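PDB 1TA9: glycerol dehydrogenase from Schizosaccharomyces pombe, which catalyses the oxidation of glycerol, probably to dihydroxyacetone with NAD+ as the electron acceptor, at an active site that holds zinc, so that glycerol can be assimilated. Local coordinates for residues B[77-82]-B[104-109]; B[264-269]-B[299-304]; B[337-342]-B[415-420]; B[364-369]-B[442-447]. All coordinates share one frame; numbering follows the deposited sequence.

Interaction 1 (B[77-82]-B[104-109]); sequences HAFTRS and NICANK
The loop that brings Phe79 to Cys106 and Lys109 starts from His77, whose backbone O takes both the N and the hydroxyl of Thr80; Thr80 OG1 lies 2.6 Å from His77 O, in the carbonyl plane. Ala78 O receives Arg81 N, and the 3-10 turn is complete. Phe79 then makes the crossing. Its CG stands anti to the carbonyl carbon (chi1 -71°), which sends the ring toward the helix, where CE2 comes 3.8 Å from Cys106 SG. The sulfur sits at the ring edge, 75° off the normal, a sulfur-aromatic contact. A pi-type turn at 104-107 widens helix 100-115 at this point. The contact lies in the Rossmann-like, nucleotide-binding half of the iron-containing alcohol dehydrogenase fold: the turn follows strand 71-75, outermost in the parallel sheet within this chain, and the Cys106 side chain is about 4 Å from that of Thr177, which probably contacts NAD+. Phe212 meets the same phenyl ring edge-to-face. At the root of the side chain, Phe79 CB rests 4.1 Å from Lys109 CB, and the end of the lysine leads away from the loop. Farther along, Arg81 forms a salt bridge with Asp63 of the second subunit. Ser82 OG returns to Phe79 O at 2.6 Å, tilted 31° from the carbonyl plane.

Interaction 2 (B[264-269]-B[299-304]); sequences ARACKD and TLMSGL
The guanidinium of Arg265, on the helix whose Cys267 meets Met301, has the CD of Lys268 above one face, offset toward the rim, and the carboxylate of Asp269 at its edge. The link to Asp269 is a salt bridge within the helix, Arg265 NE to Asp269 OD2 at 3.0 Å, though its hydrogen bonds are bent and weak. The interface itself is apolar. Helix 264-269 and helix 299-304 run at 135° to each other, with axes 8.0 Å apart, and such closeness suits the small residues that line the junction. Met301 reaches over the other backbone: CG anti to the carbonyl carbon (chi1 -63°) and an extended second torsion carry SD to 3.7 Å from Ala266 CB and 3.5 Å from Ala266 O, and the bend at chi3 turns only the terminal methyl. Nearer the main chain, Cys267 CB and Met301 CB pack at 3.8 Å. The thiol of Cys267 is anti to its own N (chi1 -176°), which brings SG 3.9 Å from Ser302 CB. The hydroxyl of Ser302 is hydrogen-bonded to Asp182 and Thr236. Ile258 of the second subunit packs on Met301, and Tyr262 of that subunit on Ala266. Asp182 is a potassium ligand here and probably also binds substrate, which makes Ser302 a second-shell residue. A close helix pair backing the metal and glycerol pocket in this way belongs to the helical half of the iron-containing alcohol dehydrogenase fold.

Interaction 3 (B[337-342]-B[415-420]); sequences VAYGTL and KAVDSY
Within the helix whose Tyr339 and Leu342 meet Val417, the backbone O of Val337 is gripped twice by Thr341: its N and its OG1, each 2.8 Å from Val337 O, arrive from opposite faces of the carbonyl plane. The hydroxyl of this threonine is thus bonded within its own helix. The contact between the helices is mainly apolar, and Val417 carries most of it. Its CG1, anti to the backbone N (chi1 170°), lies over one face of the Tyr339 ring, 4.0 Å from the centroid and 28° off the normal, a CH-pi contact in which CZ is the ring atom nearest the methyl. The same CG1 also touches Leu342 CB at 3.7 Å, whereas the other branch, CG2, settles 3.5 Å from Leu342 O. Leu342 and Val417 meet at about a right angle, but the phenol slides alongside the valine in the opposite sense and carries its OH past Val417 CB to the backbone of the preceding turn, where it hydrogen-bonds to Ile414 O. Asp418, whose CB lies 3.7 Å from Tyr339 OH, has its carboxylate turned elsewhere, in a salt bridge with Arg284 of the third subunit. Segments 337-342 and 415-420, on helices 333-347 and 407-428, cross at 94° with axes 10.0 Å apart, as members of the all-helical C-terminal domain of this family; the first of these helices also supplies the zinc ligand His333.

Interaction 4 (B[364-369]-B[442-447]); sequences KCHLPI and SPHLTD
His366 overlaps the ring of His444 by its CD2 corner, which lies 3.5 Å from His444 NE2 and 3.8 Å from His444 CD2. The planes stand at 83° with centroids 4.9 Å apart, an offset edge-to-face pair in which His366 offers the edge and His444 the face. The two side chains slide past each other in opposite directions, and CG of His366, anti to its backbone N (chi1 -155°), places that ring against its partner. Their backbones stay well apart, and the imidazoles span the gap. A water completes the junction. It donates to His366 O at 2.9 Å and lies 2.7 Å from His444 NE2, in the plane of that ring, so the rotation of His444 is held by a polar bond as well as by the stack. On the other ring, His366 ND1 is bonded to Glu432, which would favour a fixed orientation there too. Ile227 and Arg224 of helix 223-245 pack against His444. With positive phi and two bonds back into the last turn, His366 ends helix 352-364 in a Schellman motif, and the pair joins this residue just past the helix end to the C-terminal tail at the surface of the helical domain.

From the N terminus, interaction 1 closes first, tying the turn after strand 71-75 to helix 100-115 within the nucleotide-binding half. Interaction 2 opens only after that loop is shut and pairs two successive long helices of the other half, near the metal site; both these contacts also touch the second subunit. Interactions 3 and 4 follow and cross, their segments alternating as 337-342, 364-369, 415-420, 442-447. Interaction 3 joins helix 333-347 to helix 407-428, and interaction 4 joins the loop after helix 352-364 to the C-terminal tail. They meet in space, since Tyr339, Leu342 and Val417 pack on Ile369. Interactions 1 and 3 lie on opposite sides of the chain's centre.

Interaction 1 (B[77-82]-B[104-109])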
loop_
_atom_site.group_PDB
_atom_site.type_symbol
_atom_site.label_atom_id
_atom_site.label_comp_id
_atom_site.label_asym_id
_atom_site.label_seq_id
_atom_site.Cartn_x
_atom_site.Cartn_y
_atom_site.Cartn_z
ATOM N N HIS B 77 11.682 41.148 -14.298
ATOM C CA HIS B 77 11.716 42.442 -14.982
ATOM C C HIS B 77 10.332 43.081 -14.980
ATOM O O HIS B 77 10.077 44.036 -15.712
ATOM C CB HIS B 77 12.205 42.277 -16.426
ATOM C CG HIS B 77 13.540 41.608 -16.538
ATOM N ND1 HIS B 77 14.676 42.113 -15.946
ATOM C CD2 HIS B 77 13.915 40.465 -17.160
ATOM C CE1 HIS B 77 15.696 41.311 -16.199
ATOM N NE2 HIS B 77 15.261 40.304 -16.934
ATOM N N ALA B 78 9.444 42.557 -14.139
ATOM C CA ALA B 78 8.078 43.059 -14.048
ATOM C C ALA B 78 7.983 44.563 -13.819
ATOM O O ALA B 78 7.063 45.204 -14.323
ATOM C CB ALA B 78 7.323 42.318 -12.949
ATOM N N PHE B 79 8.918 45.132 -13.063
ATOM C CA PHE B 79 8.874 46.567 -12.805
ATOM C C PHE B 79 8.933 47.386 -14.093
ATOM O O PHE B 79 8.547 48.552 -14.099
ATOM C CB PHE B 79 10.011 47.005 -11.871
ATOM C CG PHE B 79 9.845 46.552 -10.441
ATOM C CD1 PHE B 79 8.598 46.179 -9.946
ATOM C CD2 PHE B 79 10.937 46.536 -9.578
ATOM C CE1 PHE B 79 8.442 45.796 -8.608
ATOM C CE2 PHE B 79 10.791 46.158 -8.244
ATOM C CZ PHE B 79 9.537 45.787 -7.757
ATOM N N THR B 80 9.409 46.784 -15.182
ATOM C CA THR B 80 9.482 47.497 -16.458
ATOM C C THR B 80 8.115 47.502 -17.130
ATOM O O THR B 80 7.934 48.107 -18.186
ATOM C CB THR B 80 10.500 46.859 -17.432
ATOM O OG1 THR B 80 10.073 45.536 -17.781
ATOM C CG2 THR B 80 11.884 46.805 -16.800
ATOM N N ARG B 81 7.161 46.816 -16.509
ATOM C CA ARG B 81 5.790 46.733 -17.008
ATOM C C ARG B 81 4.841 47.296 -15.946
ATOM O O ARG B 81 3.670 46.932 -15.897
ATOM C CB ARG B 81 5.407 45.274 -17.291
ATOM C CG ARG B 81 6.195 44.599 -18.402
ATOM C CD ARG B 81 5.708 43.170 -18.633
ATOM N NE ARG B 81 6.178 42.240 -17.608
ATOM C CZ ARG B 81 7.420 41.771 -17.542
ATOM N NH1 ARG B 81 8.322 42.146 -18.442
ATOM N NH2 ARG B 81 7.762 40.919 -16.584
ATOM N N SER B 82 5.352 48.188 -15.105
ATOM C CA SER B 82 4.557 48.776 -14.029
ATOM C C SER B 82 3.228 49.414 -14.430
ATOM O O SER B 82 2.190 49.099 -13.851
ATOM C CB SER B 82 5.391 49.808 -13.267
ATOM O OG SER B 82 6.509 49.202 -12.645
ATOM N N ASN B 104 18.241 53.152 -5.524
ATOM C CA ASN B 104 19.432 52.844 -6.304
ATOM C C ASN B 104 19.279 51.516 -7.034
ATOM O O ASN B 104 19.670 51.379 -8.195
ATOM C CB ASN B 104 20.654 52.768 -5.387
ATOM C CG ASN B 104 20.895 54.056 -4.614
ATOM O OD1 ASN B 104 21.721 54.095 -3.703
ATOM N ND2 ASN B 104 20.180 55.115 -4.977
ATOM N N ILE B 105 18.693 50.542 -6.344
ATOM C CA ILE B 105 18.510 49.199 -6.884
ATOM C C ILE B 105 17.420 48.986 -7.937
ATOM O O ILE B 105 17.669 48.343 -8.956
ATOM C CB ILE B 105 18.261 48.191 -5.738
ATOM C CG1 ILE B 105 19.452 48.191 -4.778
ATOM C CG2 ILE B 105 18.050 46.789 -6.301
ATOM C CD1 ILE B 105 19.263 47.291 -3.575
ATOM N N CYS B 106 16.221 49.517 -7.716
ATOM C CA CYS B 106 15.156 49.261 -8.680
ATOM C C CYS B 106 13.985 50.239 -8.742
ATOM O O CYS B 106 13.267 50.274 -9.740
ATOM C CB CYS B 106 14.593 47.867 -8.413
ATOM S SG CYS B 106 13.860 47.721 -6.756
ATOM N N ALA B 107 13.776 51.011 -7.682
ATOM C CA ALA B 107 12.653 51.947 -7.631
ATOM C C ALA B 107 12.489 52.844 -8.862
ATOM O O ALA B 107 11.368 53.195 -9.227
ATOM C CB ALA B 107 12.751 52.798 -6.378
ATOM N N ASN B 108 13.594 53.216 -9.500
ATOM C CA ASN B 108 13.519 54.073 -10.678
ATOM C C ASN B 108 12.908 53.372 -11.882
ATOM O O ASN B 108 12.359 54.024 -12.772
ATOM C CB ASN B 108 14.906 54.615 -11.040
ATOM C CG ASN B 108 15.343 55.737 -10.121
ATOM O OD1 ASN B 108 14.610 56.704 -9.922
ATOM N ND2 ASN B 108 16.540 55.617 -9.558
ATOM N N LYS B 109 13.005 52.047 -11.914
ATOM C CA LYS B 109 12.435 51.282 -13.014
ATOM C C LYS B 109 10.920 51.476 -13.004
ATOM O O LYS B 109 10.289 51.615 -14.052
ATOM C CB LYS B 109 12.780 49.799 -12.862
ATOM C CG LYS B 109 14.278 49.517 -12.840
ATOM C CD LYS B 109 14.562 48.032 -12.652
ATOM C CE LYS B 109 16.051 47.764 -12.496
ATOM N NZ LYS B 109 16.829 48.173 -13.697
#

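Interaction 2 (B[264-269]-B[299-304])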
loop_
_atom_site.group_PDB
_atom_site.type_symbol
_atom_site.label_atom_id
_atom_site.label_comp_id
_atom_site.label_asym_id
_atom_site.label_seq_id
_atom_site.Cartn_x
_atom_site.Cartn_y
_atom_site.Cartn_z
ATOM N N ALA B 264 -2.827 27.306 2.406
ATOM C CA ALA B 264 -1.780 27.040 3.390
ATOM C C ALA B 264 -1.112 25.722 2.999
ATOM O O ALA B 264 0.104 25.568 3.121
ATOM C CB ALA B 264 -2.372 26.935 4.792
ATOM N N ARG B 265 -1.914 24.771 2.528
ATOM C CA ARG B 265 -1.390 23.477 2.104
ATOM C C ARG B 265 -0.511 23.673 0.867
ATOM O O ARG B 265 0.533 23.036 0.730
ATOM C CB ARG B 265 -2.535 22.514 1.773
ATOM C CG ARG B 265 -2.062 21.130 1.347
ATOM C CD ARG B 265 -1.569 20.318 2.533
ATOM N NE ARG B 265 -0.637 19.268 2.130
ATOM C CZ ARG B 265 -0.182 18.319 2.943
ATOM N NH1 ARG B 265 -0.582 18.278 4.211
ATOM N NH2 ARG B 265 0.692 17.425 2.497
ATOM N N ALA B 266 -0.945 24.556 -0.029
ATOM C CA ALA B 266 -0.193 24.852 -1.241
ATOM C C ALA B 266 1.192 25.345 -0.846
ATOM O O ALA B 266 2.199 24.989 -1.464
ATOM C CB ALA B 266 -0.920 25.913 -2.069
ATOM N N CYS B 267 1.235 26.165 0.196
ATOM C CA CYS B 267 2.495 26.702 0.697
ATOM C C CYS B 267 3.400 25.548 1.154
ATOM O O CYS B 267 4.533 25.411 0.693
ATOM C CB CYS B 267 2.218 27.643 1.870
ATOM S SG CYS B 267 3.675 28.475 2.524
ATOM N N LYS B 268 2.886 24.724 2.061
ATOM C CA LYS B 268 3.632 23.578 2.588
ATOM C C LYS B 268 4.162 22.678 1.469
ATOM O O LYS B 268 5.345 22.332 1.435
ATOM C CB LYS B 268 2.729 22.757 3.513
ATOM C CG LYS B 268 3.360 21.482 4.070
ATOM C CD LYS B 268 2.337 20.699 4.889
ATOM C CE LYS B 268 2.955 19.516 5.619
ATOM N NZ LYS B 268 3.461 18.481 4.684
ATOM N N ASP B 269 3.276 22.301 0.552
ATOM C CA ASP B 269 3.642 21.426 -0.558
ATOM C C ASP B 269 4.701 22.011 -1.481
ATOM O O ASP B 269 5.607 21.305 -1.929
ATOM C CB ASP B 269 2.409 21.085 -1.392
ATOM C CG ASP B 269 1.466 20.129 -0.684
ATOM O OD1 ASP B 269 0.414 19.802 -1.274
ATOM O OD2 ASP B 269 1.770 19.709 0.454
ATOM N N THR B 299 5.384 34.559 -0.562
ATOM C CA THR B 299 4.593 35.783 -0.598
ATOM C C THR B 299 3.085 35.584 -0.671
ATOM O O THR B 299 2.369 35.889 0.282
ATOM C CB THR B 299 5.039 36.659 -1.785
ATOM O OG1 THR B 299 6.468 36.595 -1.905
ATOM C CG2 THR B 299 4.637 38.111 -1.558
ATOM N N LEU B 300 2.600 35.078 -1.798
ATOM C CA LEU B 300 1.162 34.875 -1.967
ATOM C C LEU B 300 0.571 33.764 -1.104
ATOM O O LEU B 300 -0.358 34.005 -0.325
ATOM C CB LEU B 300 0.835 34.590 -3.438
ATOM C CG LEU B 300 -0.637 34.349 -3.795
ATOM C CD1 LEU B 300 -1.458 35.608 -3.542
ATOM C CD2 LEU B 300 -0.735 33.936 -5.254
ATOM N N MET B 301 1.102 32.552 -1.230
ATOM C CA MET B 301 0.572 31.424 -0.468
ATOM C C MET B 301 0.692 31.602 1.042
ATOM O O MET B 301 -0.288 31.463 1.779
ATOM C CB MET B 301 1.262 30.128 -0.894
ATOM C CG MET B 301 1.029 29.750 -2.349
ATOM S SD MET B 301 1.900 28.232 -2.744
ATOM C CE MET B 301 2.933 28.744 -4.156
ATOM N N SER B 302 1.892 31.901 1.513
ATOM C CA SER B 302 2.072 32.085 2.940
ATOM C C SER B 302 1.207 33.248 3.435
ATOM O O SER B 302 0.602 33.174 4.505
ATOM C CB SER B 302 3.545 32.335 3.251
ATOM O OG SER B 302 3.764 32.281 4.647
ATOM N N GLY B 303 1.133 34.307 2.634
ATOM C CA GLY B 303 0.338 35.467 2.998
ATOM C C GLY B 303 -1.143 35.175 3.145
ATOM O O GLY B 303 -1.724 35.424 4.198
ATOM N N LEU B 304 -1.764 34.647 2.096
ATOM C CA LEU B 304 -3.187 34.331 2.149
ATOM C C LEU B 304 -3.448 33.169 3.100
ATOM O O LEU B 304 -4.498 33.105 3.742
ATOM C CB LEU B 304 -3.708 33.957 0.761
ATOM C CG LEU B 304 -3.715 35.042 -0.315
ATOM C CD1 LEU B 304 -4.191 34.430 -1.632
ATOM C CD2 LEU B 304 -4.627 36.182 0.117
#

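Interaction 3 (B[337-342]-B[415-420])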
loop_
_atom_site.group_PDB
_atom_site.type_symbol
_atom_site.label_atom_id
_atom_site.label_comp_id
_atom_site.label_asym_id
_atom_site.label_seq_id
_atom_site.Cartn_x
_atom_site.Cartn_y
_atom_site.Cartn_z
ATOM N N VAL B 337 11.198 32.879 13.389
ATOM C CA VAL B 337 9.936 32.158 13.224
ATOM C C VAL B 337 10.147 30.657 13.053
ATOM O O VAL B 337 9.369 29.849 13.565
ATOM C CB VAL B 337 9.133 32.691 12.011
ATOM C CG1 VAL B 337 7.976 31.741 11.691
ATOM C CG2 VAL B 337 8.579 34.073 12.324
ATOM N N ALA B 338 11.190 30.284 12.322
ATOM C CA ALA B 338 11.482 28.872 12.108
ATOM C C ALA B 338 11.728 28.197 13.457
ATOM O O ALA B 338 11.168 27.134 13.735
ATOM C CB ALA B 338 12.696 28.719 11.205
ATOM N N TYR B 339 12.560 28.806 14.298
ATOM C CA TYR B 339 12.827 28.224 15.610
ATOM C C TYR B 339 11.515 28.174 16.394
ATOM O O TYR B 339 11.213 27.180 17.051
ATOM C CB TYR B 339 13.858 29.052 16.385
ATOM C CG TYR B 339 14.408 28.330 17.599
ATOM C CD1 TYR B 339 15.540 27.521 17.499
ATOM C CD2 TYR B 339 13.764 28.411 18.837
ATOM C CE1 TYR B 339 16.023 26.808 18.603
ATOM C CE2 TYR B 339 14.235 27.696 19.946
ATOM C CZ TYR B 339 15.364 26.900 19.821
ATOM O OH TYR B 339 15.822 26.187 20.909
ATOM N N GLY B 340 10.742 29.253 16.311
ATOM C CA GLY B 340 9.468 29.318 17.006
ATOM C C GLY B 340 8.497 28.241 16.554
ATOM O O GLY B 340 7.663 27.780 17.335
ATOM N N THR B 341 8.600 27.843 15.289
ATOM C CA THR B 341 7.732 26.806 14.751
ATOM C C THR B 341 8.107 25.467 15.388
ATOM O O THR B 341 7.235 24.660 15.707
ATOM C CB THR B 341 7.854 26.729 13.211
ATOM O OG1 THR B 341 7.459 27.989 12.647
ATOM C CG2 THR B 341 6.948 25.632 12.645
ATOM N N LEU B 342 9.402 25.234 15.589
ATOM C CA LEU B 342 9.836 23.995 16.222
ATOM C C LEU B 342 9.347 23.989 17.665
ATOM O O LEU B 342 8.993 22.941 18.208
ATOM C CB LEU B 342 11.361 23.862 16.189
ATOM C CG LEU B 342 12.000 23.593 14.820
ATOM C CD1 LEU B 342 13.505 23.399 14.994
ATOM C CD2 LEU B 342 11.381 22.351 14.188
ATOM N N LYS B 415 13.968 25.216 25.335
ATOM C CA LYS B 415 15.162 24.429 25.624
ATOM C C LYS B 415 15.046 23.026 25.041
ATOM O O LYS B 415 16.037 22.445 24.611
ATOM C CB LYS B 415 15.402 24.350 27.136
ATOM C CG LYS B 415 15.953 25.649 27.719
ATOM C CD LYS B 415 16.220 25.553 29.216
ATOM C CE LYS B 415 14.927 25.566 30.020
ATOM N NZ LYS B 415 15.189 25.667 31.495
ATOM N N ALA B 416 13.832 22.482 25.025
ATOM C CA ALA B 416 13.615 21.148 24.480
ATOM C C ALA B 416 13.989 21.135 22.999
ATOM O O ALA B 416 14.651 20.212 22.529
ATOM C CB ALA B 416 12.159 20.734 24.664
ATOM N N VAL B 417 13.562 22.156 22.259
ATOM C CA VAL B 417 13.901 22.228 20.842
ATOM C C VAL B 417 15.422 22.137 20.688
ATOM O O VAL B 417 15.933 21.374 19.870
ATOM C CB VAL B 417 13.415 23.558 20.210
ATOM C CG1 VAL B 417 13.991 23.708 18.806
ATOM C CG2 VAL B 417 11.885 23.585 20.159
ATOM N N ASP B 418 16.143 22.909 21.491
ATOM C CA ASP B 418 17.602 22.909 21.429
ATOM C C ASP B 418 18.191 21.510 21.624
ATOM O O ASP B 418 19.057 21.085 20.860
ATOM C CB ASP B 418 18.168 23.863 22.476
ATOM C CG ASP B 418 19.673 23.992 22.388
ATOM O OD1 ASP B 418 20.176 24.441 21.333
ATOM O OD2 ASP B 418 20.350 23.641 23.376
ATOM N N SER B 419 17.724 20.792 22.642
ATOM C CA SER B 419 18.224 19.442 22.893
ATOM C C SER B 419 17.830 18.464 21.783
ATOM O O SER B 419 18.630 17.614 21.385
ATOM C CB SER B 419 17.709 18.922 24.236
ATOM O OG SER B 419 18.236 19.677 25.312
ATOM N N TYR B 420 16.593 18.567 21.302
ATOM C CA TYR B 420 16.120 17.684 20.234
ATOM C C TYR B 420 16.964 17.884 18.970
ATOM O O TYR B 420 17.403 16.919 18.339
ATOM C CB TYR B 420 14.650 17.984 19.885
ATOM C CG TYR B 420 13.604 17.619 20.924
ATOM C CD1 TYR B 420 13.954 17.159 22.194
ATOM C CD2 TYR B 420 12.249 17.774 20.633
ATOM C CE1 TYR B 420 12.964 16.863 23.159
ATOM C CE2 TYR B 420 11.258 17.485 21.580
ATOM C CZ TYR B 420 11.619 17.033 22.837
ATOM O OH TYR B 420 10.630 16.764 23.761
#

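Interaction 4 (B[364-369]-B[442-447])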
loop_
_atom_site.group_PDB
_atom_site.type_symbol
_atom_site.label_atom_id
_atom_site.label_comp_id
_atom_site.label_asym_id
_atom_site.label_seq_id
_atom_site.Cartn_x
_atom_site.Cartn_y
_atom_site.Cartn_z
ATOM N N LYS B 364 18.453 21.727 6.277
ATOM C CA LYS B 364 18.872 21.665 4.876
ATOM C C LYS B 364 18.742 23.024 4.195
ATOM O O LYS B 364 19.481 23.330 3.260
ATOM C CB LYS B 364 18.046 20.623 4.114
ATOM C CG LYS B 364 18.183 19.214 4.675
ATOM C CD LYS B 364 17.329 18.209 3.908
ATOM C CE LYS B 364 17.457 16.821 4.523
ATOM N NZ LYS B 364 16.660 15.801 3.777
ATOM N N CYS B 365 17.797 23.833 4.667
ATOM C CA CYS B 365 17.560 25.162 4.117
ATOM C C CYS B 365 18.473 26.206 4.750
ATOM O O CYS B 365 18.414 27.383 4.397
ATOM C CB CYS B 365 16.099 25.576 4.334
ATOM S SG CYS B 365 14.904 24.630 3.364
ATOM N N HIS B 366 19.300 25.768 5.694
ATOM C CA HIS B 366 20.241 26.642 6.393
ATOM C C HIS B 366 19.575 27.578 7.400
ATOM O O HIS B 366 19.995 28.723 7.575
ATOM C CB HIS B 366 21.062 27.467 5.396
ATOM C CG HIS B 366 22.390 27.912 5.933
ATOM N ND1 HIS B 366 23.458 27.052 6.082
ATOM C CD2 HIS B 366 22.822 29.122 6.364
ATOM C CE1 HIS B 366 24.491 27.714 6.577
ATOM N NE2 HIS B 366 24.131 28.972 6.757
ATOM N N LEU B 367 18.526 27.087 8.051
ATOM C CA LEU B 367 17.826 27.849 9.074
ATOM C C LEU B 367 18.357 27.363 10.420
ATOM O O LEU B 367 18.657 26.180 10.583
ATOM C CB LEU B 367 16.315 27.597 8.991
ATOM C CG LEU B 367 15.580 28.319 7.855
ATOM C CD1 LEU B 367 14.218 27.677 7.612
ATOM C CD2 LEU B 367 15.420 29.794 8.222
ATOM N N PRO B 368 18.482 28.268 11.402
ATOM C CA PRO B 368 18.985 27.874 12.720
ATOM C C PRO B 368 17.968 27.030 13.486
ATOM O O PRO B 368 16.790 27.381 13.547
ATOM C CB PRO B 368 19.251 29.216 13.398
ATOM C CG PRO B 368 18.183 30.091 12.822
ATOM C CD PRO B 368 18.210 29.717 11.353
ATOM N N ILE B 369 18.424 25.921 14.064
ATOM C CA ILE B 369 17.538 25.048 14.827
ATOM C C ILE B 369 18.036 24.824 16.245
ATOM O O ILE B 369 17.491 23.997 16.974
ATOM C CB ILE B 369 17.363 23.672 14.151
ATOM C CG1 ILE B 369 18.715 22.965 14.022
ATOM C CG2 ILE B 369 16.697 23.848 12.795
ATOM C CD1 ILE B 369 18.609 21.530 13.518
ATOM N N SER B 442 22.633 41.790 6.765
ATOM C CA SER B 442 23.855 41.283 6.162
ATOM C C SER B 442 23.651 39.937 5.480
ATOM O O SER B 442 22.778 39.157 5.863
ATOM C CB SER B 442 24.943 41.122 7.229
ATOM O OG SER B 442 25.106 42.309 7.981
ATOM N N PRO B 443 24.449 39.655 4.441
ATOM C CA PRO B 443 24.345 38.379 3.730
ATOM C C PRO B 443 25.011 37.344 4.634
ATOM O O PRO B 443 25.526 37.697 5.697
ATOM C CB PRO B 443 25.166 38.618 2.461
ATOM C CG PRO B 443 25.089 40.109 2.267
ATOM C CD PRO B 443 25.268 40.611 3.676
ATOM N N HIS B 444 25.005 36.081 4.219
ATOM C CA HIS B 444 25.651 35.036 5.000
ATOM C C HIS B 444 27.137 35.374 5.124
ATOM O O HIS B 444 27.701 36.040 4.256
ATOM C CB HIS B 444 25.520 33.681 4.307
ATOM C CG HIS B 444 24.140 33.104 4.348
ATOM N ND1 HIS B 444 23.452 32.742 3.211
ATOM C CD2 HIS B 444 23.334 32.794 5.392
ATOM C CE1 HIS B 444 22.282 32.231 3.552
ATOM N NE2 HIS B 444 22.186 32.252 4.869
ATOM N N LEU B 445 27.762 34.903 6.197
ATOM C CA LEU B 445 29.184 35.135 6.416
ATOM C C LEU B 445 29.995 34.358 5.385
ATOM O O LEU B 445 31.098 34.758 5.014
ATOM C CB LEU B 445 29.573 34.690 7.828
ATOM C CG LEU B 445 29.002 35.564 8.944
ATOM C CD1 LEU B 445 29.269 34.934 10.300
ATOM C CD2 LEU B 445 29.624 36.953 8.855
ATOM N N THR B 446 29.433 33.250 4.920
ATOM C CA THR B 446 30.094 32.405 3.933
ATOM C C THR B 446 29.117 31.997 2.832
ATOM O O THR B 446 27.902 32.047 3.015
ATOM C CB THR B 446 30.665 31.126 4.592
ATOM O OG1 THR B 446 29.612 30.430 5.273
ATOM C CG2 THR B 446 31.751 31.481 5.596
ATOM N N ASP B 447 29.660 31.597 1.687
ATOM C CA ASP B 447 28.856 31.172 0.546
ATOM C C ASP B 447 28.323 29.760 0.805
ATOM O O ASP B 447 29.104 28.823 0.955
ATOM C CB ASP B 447 29.730 31.181 -0.712
ATOM C CG ASP B 447 28.997 30.692 -1.947
ATOM O OD1 ASP B 447 29.676 30.412 -2.957
ATOM O OD2 ASP B 447 27.753 30.592 -1.916
HETATM O O HOH W 1 20.193 31.285 6.337
#